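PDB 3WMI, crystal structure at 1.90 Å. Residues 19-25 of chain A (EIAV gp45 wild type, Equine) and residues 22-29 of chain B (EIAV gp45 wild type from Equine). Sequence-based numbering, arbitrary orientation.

Chain A (19-25) FEVENNT
Chain B 22-29: HTARNNLE

Two antiparallel helices pack closely here around one asparagine-to-asparagine hydrogen bond, flanked by a small valine, alanine and leucine contact and edged with water. Both stretches are helical throughout, with phi from -56° to -73° and psi from -37° to -51°, and each belongs to a helix that runs on in both directions. Successive i to i+4 bonds keep the backbones regular: A:Asn24 N to A:Glu20 O is 2.8 Å, and B:Leu28 N to B:Ala24 O is 2.9 Å. The axes approach to 8.6 Å with 163° between their N-to-C directions. Register is marked by A:Val21 and B:Ala24, whose CA atoms lie 5.0 Å apart.

The polar centre is built from two m rotamers. A:Asn24 (chi1 -60°, chi2 144°) and B:Asn27 (chi1 -74°, chi2 -36°) both point their CA-to-CB bonds toward the other helix, and B:Asn27 ND2 donates to A:Asn24 OD1 at 2.9 Å with an N-H...O angle of 155°. Asparagine suits both places because a short side chain carries a donor and an acceptor across a narrow gap. The acceptor oxygen also packs against chain B carbon, with A:Asn24 OD1 3.4 Å from B:Ala24 CA and 3.5 Å from B:Thr23 CG2.

B:Ala24, small and buried, suits this close approach of the backbones: its CB, set sideways, packs 3.6 Å from A:Asn24 CB. A:Val21, buried and also sideways, adopts chi1 171° (t) and lays CG2 along the chain B helix, 3.4 Å from B:Leu28 N, 3.7 Å from B:Asn27 CB and 3.8 Å from B:Ala24 O. The same methyl lies 4.1 Å from B:Leu28 CB, a modest apolar contact; B:Leu28 is t at both chi angles. One turn along chain A, A:Thr25 (chi1 -55°, m) turns OG1 back to its own helix and donates to A:Val21 O at 2.8 Å, satisfying a buried hydroxyl locally.

Water extends the polar network. One molecule donates to both A:Glu20 OE1, at 2.6 Å, and B:Asn27 OD1, at 2.8 Å, joining an exposed carboxylate to the amide; A:Glu20 is m, t, then chi3 -62°, with CB 3.7 Å from B:Asn27 ND2. A second accepts from A:Asn24 ND2 at 3.1 Å and B:Asn27 ND2 at 3.3 Å. Together the stretches bury 293 Å², summed over both sides, most of it on A:Val21, A:Asn24, B:Ala24 and B:Asn27.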

# COMPACT_ATOMS: atom_id res chain seq x y z
N PHE A 19 15.80 -1.27 5.63
CA PHE A 19 15.26 0.00 6.07
C PHE A 19 14.78 0.81 4.87
O PHE A 19 13.74 1.46 4.93
CB PHE A 19 16.31 0.82 6.82
CG PHE A 19 16.72 0.24 8.14
CD1 PHE A 19 15.83 -0.49 8.91
CD2 PHE A 19 18.01 0.43 8.62
CE1 PHE A 19 16.22 -1.01 10.13
CE2 PHE A 19 18.40 -0.10 9.84
CZ PHE A 19 17.51 -0.81 10.59
N GLU A 20 15.55 0.79 3.78
CA GLU A 20 15.16 1.52 2.57
C GLU A 20 13.90 0.94 1.92
O GLU A 20 13.02 1.70 1.52
CB GLU A 20 16.32 1.62 1.56
CG GLU A 20 17.50 2.43 2.08
CD GLU A 20 18.59 2.69 1.05
OE1 GLU A 20 19.21 1.72 0.55
OE2 GLU A 20 18.85 3.87 0.75
N VAL A 21 13.81 -0.38 1.81
CA VAL A 21 12.59 -1.03 1.28
C VAL A 21 11.38 -0.62 2.11
O VAL A 21 10.30 -0.31 1.57
CB VAL A 21 12.69 -2.56 1.29
CG1 VAL A 21 11.33 -3.18 0.95
CG2 VAL A 21 13.75 -3.05 0.32
N GLU A 22 11.55 -0.61 3.42
CA GLU A 22 10.47 -0.22 4.32
C GLU A 22 10.04 1.24 4.11
O GLU A 22 8.84 1.53 4.02
CB GLU A 22 10.87 -0.50 5.76
CG GLU A 22 10.88 -1.99 6.05
CD GLU A 22 11.30 -2.33 7.46
OE1 GLU A 22 11.85 -1.46 8.15
OE2 GLU A 22 11.06 -3.48 7.86
N ASN A 23 11.02 2.13 4.04
CA ASN A 23 10.75 3.54 3.71
C ASN A 23 10.07 3.72 2.35
O ASN A 23 9.11 4.50 2.23
CB ASN A 23 12.04 4.37 3.78
CG ASN A 23 11.81 5.84 3.43
OD1 ASN A 23 11.06 6.53 4.11
ND2 ASN A 23 12.46 6.30 2.38
N ASN A 24 10.54 3.01 1.32
CA ASN A 24 9.92 3.08 -0.01
C ASN A 24 8.46 2.65 0.05
O ASN A 24 7.59 3.25 -0.57
CB ASN A 24 10.63 2.18 -1.04
CG ASN A 24 12.10 2.53 -1.26
OD1 ASN A 24 12.92 1.64 -1.48
ND2 ASN A 24 12.43 3.81 -1.22
N THR A 25 8.20 1.59 0.80
CA THR A 25 6.87 0.99 0.84
C THR A 25 5.89 1.88 1.62
O THR A 25 4.73 2.04 1.23
CB THR A 25 6.92 -0.42 1.43
OG1 THR A 25 7.85 -1.21 0.69
CG2 THR A 25 5.57 -1.06 1.32
N HIS B 22 9.58 0.86 -8.32
CA HIS B 22 10.83 0.41 -8.93
C HIS B 22 11.99 0.46 -7.93
O HIS B 22 12.79 -0.47 -7.83
CB HIS B 22 11.16 1.24 -10.18
CG HIS B 22 12.35 0.74 -10.94
ND1 HIS B 22 13.64 1.13 -10.64
CD2 HIS B 22 12.45 -0.12 -11.98
CE1 HIS B 22 14.48 0.53 -11.47
NE2 HIS B 22 13.78 -0.23 -12.29
N THR B 23 12.07 1.55 -7.18
CA THR B 23 13.10 1.74 -6.19
C THR B 23 13.02 0.68 -5.10
O THR B 23 14.03 0.08 -4.74
CB THR B 23 13.01 3.14 -5.58
OG1 THR B 23 13.32 4.11 -6.58
CG2 THR B 23 13.96 3.29 -4.40
N ALA B 24 11.81 0.44 -4.60
CA ALA B 24 11.56 -0.60 -3.59
C ALA B 24 12.03 -1.95 -4.08
O ALA B 24 12.73 -2.67 -3.37
CB ALA B 24 10.08 -0.65 -3.23
N ARG B 25 11.66 -2.31 -5.31
CA ARG B 25 12.03 -3.62 -5.84
C ARG B 25 13.55 -3.73 -6.02
O ARG B 25 14.14 -4.78 -5.77
CB ARG B 25 11.29 -3.94 -7.15
CG ARG B 25 9.78 -4.23 -6.96
CD ARG B 25 9.11 -4.79 -8.22
NE ARG B 25 7.75 -5.25 -7.95
CZ ARG B 25 6.66 -4.70 -8.47
NH1 ARG B 25 6.76 -3.67 -9.31
NH2 ARG B 25 5.45 -5.18 -8.17
N ASN B 26 14.16 -2.63 -6.44
CA ASN B 26 15.60 -2.59 -6.60
C ASN B 26 16.36 -2.74 -5.28
O ASN B 26 17.35 -3.46 -5.20
CB ASN B 26 16.03 -1.31 -7.31
CG ASN B 26 17.49 -1.33 -7.68
OD1 ASN B 26 18.29 -0.57 -7.14
ND2 ASN B 26 17.85 -2.23 -8.59
N ASN B 27 15.89 -2.05 -4.25
CA ASN B 27 16.48 -2.20 -2.92
C ASN B 27 16.30 -3.61 -2.37
O ASN B 27 17.21 -4.16 -1.77
CB ASN B 27 15.93 -1.14 -1.96
CG ASN B 27 16.51 0.23 -2.24
OD1 ASN B 27 17.68 0.36 -2.60
ND2 ASN B 27 15.70 1.27 -2.09
N LEU B 28 15.13 -4.19 -2.59
CA LEU B 28 14.88 -5.58 -2.18
C LEU B 28 15.84 -6.51 -2.90
O LEU B 28 16.49 -7.34 -2.27
CB LEU B 28 13.45 -5.99 -2.52
CG LEU B 28 12.71 -7.07 -1.70
CD1 LEU B 28 11.67 -7.79 -2.55
CD2 LEU B 28 13.61 -8.04 -0.93
N GLU B 29 15.91 -6.40 -4.22
CA GLU B 29 16.82 -7.26 -4.98
C GLU B 29 18.29 -7.12 -4.52
O GLU B 29 19.01 -8.12 -4.42
CB GLU B 29 16.71 -6.98 -6.48
CG GLU B 29 17.37 -8.04 -7.34
CD GLU B 29 16.78 -9.42 -7.11
OE1 GLU B 29 15.54 -9.56 -7.22
OE2 GLU B 29 17.55 -10.36 -6.81
O HOH W 1 19.72 2.14 -2.01
O HOH W 2 15.44 4.48 -1.55